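Local coordinates for CigR Protein (Salmonella enterica subsp. enterica serovar Typhimurium, PDB 4EW5) that is an inner membrane protein of Salmonella, represented by its C-terminal domain, which packs as a two-fold pair in the crystal, at the interface of chains A and B. Numbering follows the deposited sequence. Chains: chain A/B, CigR Protein.

Contact 1: the interface of chains A and B. Residues chain A 5-8, 11, 14; chain B 69-70, 72, 83, 92.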
# COMPACT_ATOMS: atom_id res chain seq x y z
N GLY A 5 1.08 -7.71 -11.51
CA GLY A 5 1.30 -6.26 -11.42
C GLY A 5 2.32 -5.79 -12.47
O GLY A 5 2.70 -4.64 -12.50
N GLY A 6 2.76 -6.69 -13.33
CA GLY A 6 3.73 -6.36 -14.38
C GLY A 6 5.08 -5.99 -13.79
O GLY A 6 5.69 -6.77 -13.06
N LYS A 7 5.56 -4.82 -14.14
CA LYS A 7 6.84 -4.32 -13.62
C LYS A 7 6.60 -3.76 -12.24
O LYS A 7 5.65 -3.05 -12.05
CB LYS A 7 7.43 -3.22 -14.51
CG LYS A 7 8.07 -3.77 -15.77
CD LYS A 7 9.00 -2.77 -16.48
CE LYS A 7 8.24 -1.70 -17.29
NZ LYS A 7 8.90 -1.47 -18.63
N PRO A 8 7.48 -4.06 -11.28
CA PRO A 8 7.29 -3.57 -9.90
C PRO A 8 7.80 -2.15 -9.80
O PRO A 8 8.66 -1.89 -8.98
CB PRO A 8 8.13 -4.52 -9.05
CG PRO A 8 9.21 -5.01 -10.00
CD PRO A 8 8.59 -5.00 -11.39
N VAL A 11 5.23 -0.47 -6.38
CA VAL A 11 4.69 -1.62 -5.65
C VAL A 11 3.75 -1.13 -4.51
O VAL A 11 2.66 -1.69 -4.25
CB VAL A 11 5.86 -2.43 -5.06
CG1 VAL A 11 5.34 -3.40 -3.99
CG2 VAL A 11 6.72 -3.10 -6.17
N ASP A 14 0.42 -0.26 -5.87
CA ASP A 14 -0.35 -1.46 -6.21
C ASP A 14 -1.00 -2.02 -4.92
O ASP A 14 -2.15 -2.39 -4.88
CB ASP A 14 0.48 -2.55 -6.83
CG ASP A 14 1.06 -2.15 -8.19
OD1 ASP A 14 0.61 -1.16 -8.77
OD2 ASP A 14 2.06 -2.75 -8.58
N TYR B 69 4.71 -10.09 -9.44
CA TYR B 69 5.49 -9.43 -10.48
C TYR B 69 6.42 -10.47 -11.12
O TYR B 69 7.37 -10.97 -10.52
CB TYR B 69 6.37 -8.35 -9.86
CG TYR B 69 5.57 -7.31 -9.11
CD1 TYR B 69 4.84 -6.35 -9.81
CD2 TYR B 69 5.47 -7.36 -7.71
CE1 TYR B 69 4.08 -5.40 -9.15
CE2 TYR B 69 4.74 -6.41 -7.03
CZ TYR B 69 4.04 -5.44 -7.76
OH TYR B 69 3.27 -4.57 -7.10
N PRO B 70 6.16 -10.80 -12.39
CA PRO B 70 6.93 -11.87 -13.02
C PRO B 70 8.39 -11.60 -12.95
O PRO B 70 8.81 -10.45 -13.27
CB PRO B 70 6.45 -11.82 -14.48
CG PRO B 70 5.11 -11.17 -14.40
CD PRO B 70 5.15 -10.22 -13.26
N TYR B 72 10.16 -11.77 -10.11
CA TYR B 72 10.46 -11.28 -8.76
C TYR B 72 9.67 -12.14 -7.80
O TYR B 72 8.64 -12.72 -8.16
CB TYR B 72 9.95 -9.85 -8.57
CG TYR B 72 10.57 -8.84 -9.49
CD1 TYR B 72 10.05 -8.61 -10.73
CD2 TYR B 72 11.66 -8.12 -9.09
CE1 TYR B 72 10.66 -7.68 -11.62
CE2 TYR B 72 12.28 -7.19 -9.95
CZ TYR B 72 11.78 -7.00 -11.23
OH TYR B 72 12.33 -6.03 -12.05
N LEU B 83 10.63 -7.79 -1.64
CA LEU B 83 10.53 -8.19 -3.03
C LEU B 83 11.91 -8.20 -3.61
O LEU B 83 12.55 -7.18 -3.62
CB LEU B 83 9.61 -7.24 -3.78
CG LEU B 83 9.21 -7.68 -5.22
CD1 LEU B 83 8.34 -8.93 -5.19
CD2 LEU B 83 8.56 -6.56 -6.00
N THR B 92 14.17 -5.13 -4.55
CA THR B 92 13.34 -4.24 -5.32
C THR B 92 12.33 -3.45 -4.50
O THR B 92 12.11 -2.32 -4.80
CB THR B 92 12.63 -5.07 -6.42
OG1 THR B 92 13.66 -5.80 -7.11
CG2 THR B 92 11.86 -4.18 -7.40
O HOH W 1 7.81 -8.22 -14.12
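The N-terminal loop of chain A, running through A:Gly5, A:Gly6 and A:Pro8 into the start of helix 11-26, meets a surface of chain B made by the loop at B:Tyr69 and B:Pro70 and by strands 72-77, 80-85 and 91-95. In this C-terminal domain of CigR the N-terminal segment docks on the partner, a proline being received between aromatic and aliphatic side chains, and the two-fold gives the contact a twin; whether this is the physiological dimer the structure alone does not show.

A:Pro8 hides 87 Å² of its surface, more than any other residue of the patch. Its pyrrolidine ring meets the B:Tyr72 side chain tip to tip: CG stands over one face of the phenol, offset toward the rim, 3.5 Å from the centroid, a CH-pi contact. CB faces the other tyrosine, B:Tyr69, 3.9 Å from that centroid, and also touches a leucine methyl, B:Leu83 CD2, at 3.7 Å. The methyl CG2 of B:Thr92, anti to the backbone N, is the branch turned to A:Pro8 CG.

B:Tyr69 hides 66 Å² and runs past the proline to the helix. Its CG is anti to the carbonyl carbon (chi1 -59°), and the phenol hydroxyl OH donates to the carboxylate oxygen OD2 of A:Asp14 at 2.6 Å. The carboxylate and ring planes differ by 27°, nearly coplanar, and OD2 accepts through its anti lone pair, away from OD1. Beside this bond, A:Val11 CG2 lies 3.9 Å from B:Tyr69 CZ. At the ring's edge, in plane, sits the carbonyl O of A:Gly6, 3.4 Å from B:Tyr69 CD1. The hydroxyl bond to OD2, together with A:Pro8 on one face, should limit rotation of the ring.

Water 1 joins the backbones, bonded to A:Gly6 O and B:Pro70 O, and lies in plane at the edge of the B:Tyr72 ring.

Contact 2: the interface of chains A and B. Residues chain A 12, 15-16, 19, 67, 74, 95; chain B 12-13, 15-16.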
# COMPACT_ATOMS: atom_id res chain seq x y z
N GLU A 12 4.15 -0.09 -3.82
CA GLU A 12 3.32 0.40 -2.73
C GLU A 12 1.98 0.96 -3.25
O GLU A 12 0.94 0.83 -2.60
CB GLU A 12 4.09 1.40 -1.88
CG GLU A 12 5.33 0.83 -1.24
CD GLU A 12 6.60 0.86 -2.18
OE1 GLU A 12 6.59 1.41 -3.37
OE2 GLU A 12 7.64 0.31 -1.71
N ILE A 15 -0.20 -2.17 -3.89
CA ILE A 15 -0.73 -2.68 -2.61
C ILE A 15 -1.87 -1.82 -2.07
O ILE A 15 -2.89 -2.34 -1.62
CB ILE A 15 0.39 -2.88 -1.57
CG1 ILE A 15 1.33 -3.94 -2.07
CG2 ILE A 15 -0.21 -3.30 -0.21
CD1 ILE A 15 2.67 -4.12 -1.29
N SER A 16 -1.70 -0.51 -2.13
CA SER A 16 -2.66 0.44 -1.64
C SER A 16 -3.96 0.42 -2.41
O SER A 16 -5.03 0.40 -1.81
CB SER A 16 -2.12 1.87 -1.69
OG SER A 16 -1.03 2.05 -0.88
N VAL A 19 -5.94 -3.03 -1.55
CA VAL A 19 -6.71 -3.11 -0.28
C VAL A 19 -7.91 -2.13 -0.27
O VAL A 19 -9.00 -2.47 0.20
CB VAL A 19 -5.80 -2.90 0.97
CG1 VAL A 19 -5.26 -1.49 1.06
CG2 VAL A 19 -6.65 -3.28 2.21
N PRO A 67 -5.30 4.18 7.06
CA PRO A 67 -4.52 4.95 8.03
C PRO A 67 -5.13 6.26 8.46
O PRO A 67 -5.84 6.95 7.67
CB PRO A 67 -3.17 5.23 7.30
CG PRO A 67 -3.10 4.19 6.27
CD PRO A 67 -4.56 3.94 5.83
N TRP A 74 -10.07 10.86 4.75
CA TRP A 74 -10.25 10.15 3.50
C TRP A 74 -11.65 10.51 2.95
O TRP A 74 -12.63 10.59 3.74
CB TRP A 74 -10.17 8.66 3.73
CG TRP A 74 -8.78 8.18 3.98
CD1 TRP A 74 -8.19 7.83 5.19
CD2 TRP A 74 -7.74 8.02 2.98
NE1 TRP A 74 -6.91 7.43 5.02
CE2 TRP A 74 -6.57 7.51 3.70
CE3 TRP A 74 -7.68 8.19 1.60
CZ2 TRP A 74 -5.40 7.21 3.06
CZ3 TRP A 74 -6.49 7.87 0.98
CH2 TRP A 74 -5.39 7.38 1.70
N ILE A 95 -5.75 7.61 -4.59
CA ILE A 95 -5.81 6.23 -5.10
C ILE A 95 -6.95 6.13 -6.05
O ILE A 95 -8.13 6.15 -5.68
CB ILE A 95 -6.00 5.26 -3.92
CG1 ILE A 95 -4.90 5.54 -2.90
CG2 ILE A 95 -6.00 3.81 -4.36
CD1 ILE A 95 -5.11 4.84 -1.57
N GLU B 12 1.27 5.80 0.88
CA GLU B 12 1.20 4.45 0.29
C GLU B 12 2.10 3.45 1.02
O GLU B 12 1.77 2.24 1.07
CB GLU B 12 1.49 4.52 -1.20
CG GLU B 12 0.31 5.16 -1.93
CD GLU B 12 0.47 5.25 -3.44
OE1 GLU B 12 1.62 5.10 -3.95
OE2 GLU B 12 -0.59 5.51 -4.09
N SER B 13 3.25 3.92 1.54
CA SER B 13 4.12 3.06 2.34
C SER B 13 3.40 2.67 3.65
O SER B 13 3.51 1.56 4.10
CB SER B 13 5.43 3.76 2.67
OG SER B 13 6.13 4.15 1.51
N ILE B 15 0.09 2.50 4.10
CA ILE B 15 -0.96 1.55 3.73
C ILE B 15 -0.37 0.13 3.55
O ILE B 15 -0.86 -0.88 4.11
CB ILE B 15 -1.80 1.97 2.54
CG1 ILE B 15 -2.54 3.31 2.85
CG2 ILE B 15 -2.74 0.82 2.13
CD1 ILE B 15 -3.10 3.92 1.58
N SER B 16 0.73 0.07 2.80
CA SER B 16 1.39 -1.19 2.51
C SER B 16 1.91 -1.87 3.75
O SER B 16 1.79 -3.09 3.89
CB SER B 16 2.56 -1.00 1.51
OG SER B 16 2.11 -0.43 0.33
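B:Ile15 buries 71 Å², the most in this patch, by pushing its branched side chain from helix 11-26 of chain B against the same helix of chain A and the adjoining domain surface. The motif is a helix-helix packing of two equivalent helices in the CigR C-terminal domain, with small serines at the crossing.

The two branches of B:Ile15 part company. CG1, anti to the carbonyl carbon (chi1 -62°), meets A:Pro67 CG at 3.6 Å, the two side chains crossing at about a right angle. Beyond it the terminal methyl CD1 comes tip to tip against A:Ile95 CD1 at 3.9 Å. CG2 goes to the opposing helix, where it touches A:Val19 CG1 at 3.6 Å. A:Trp74 reaches B:Ile15 only marginally, but its indole N-H donates to A:Pro67 O at 2.9 Å from NE1, with 152° at the hydrogen and the acceptor in the ring plane. This second-shell bond ties the proline loop to strand 72-77 behind the isoleucine.

A:Glu12 hides 50 Å²; its nearest approach is CA, 3.4 Å from B:Ser16 OG, with CB and CG alongside that hydroxyl. Its chain bends at chi2 (85°), whereas that of B:Glu12 is extended beyond CG, so the twin glutamates differ in shape. Their OE1 atoms remain 6.2 Å apart; like charges there could repel mildly.

A:Ser16 buries 36 Å² against B:Glu12 and B:Ile15. Its hydroxyl is turned back to its own helix, OG donating to A:Glu12 O at 2.9 Å; B:Ser16 does the same with B:Glu12 O. Both donors are tilted from the carbonyl plane. No polar pair bonds across the patch. The small serines may allow the helices to come close: A:Ser16 CA to B:Ile15 CG2 and, reciprocally, B:Ser16 CA to A:Ile15 CG2 each measure 3.8 Å.

The C-alpha centres of contact 1 and contact 2 lie about 16 Å apart, and helix 11-26 of chain A serves both: A:Val11 and A:Asp14 face contact 1, while A:Glu12, A:Ile15, A:Ser16 and A:Val19 face contact 2. Strands 72-77 and 91-95 also recur, from chain B in the former and chain A in the latter. Because the interface is two-fold symmetric, each patch has a twin, so both patches and their twins belong to one two-fold interface. This is compatible with a dimer, but the deposited assembly may reflect crystal packing.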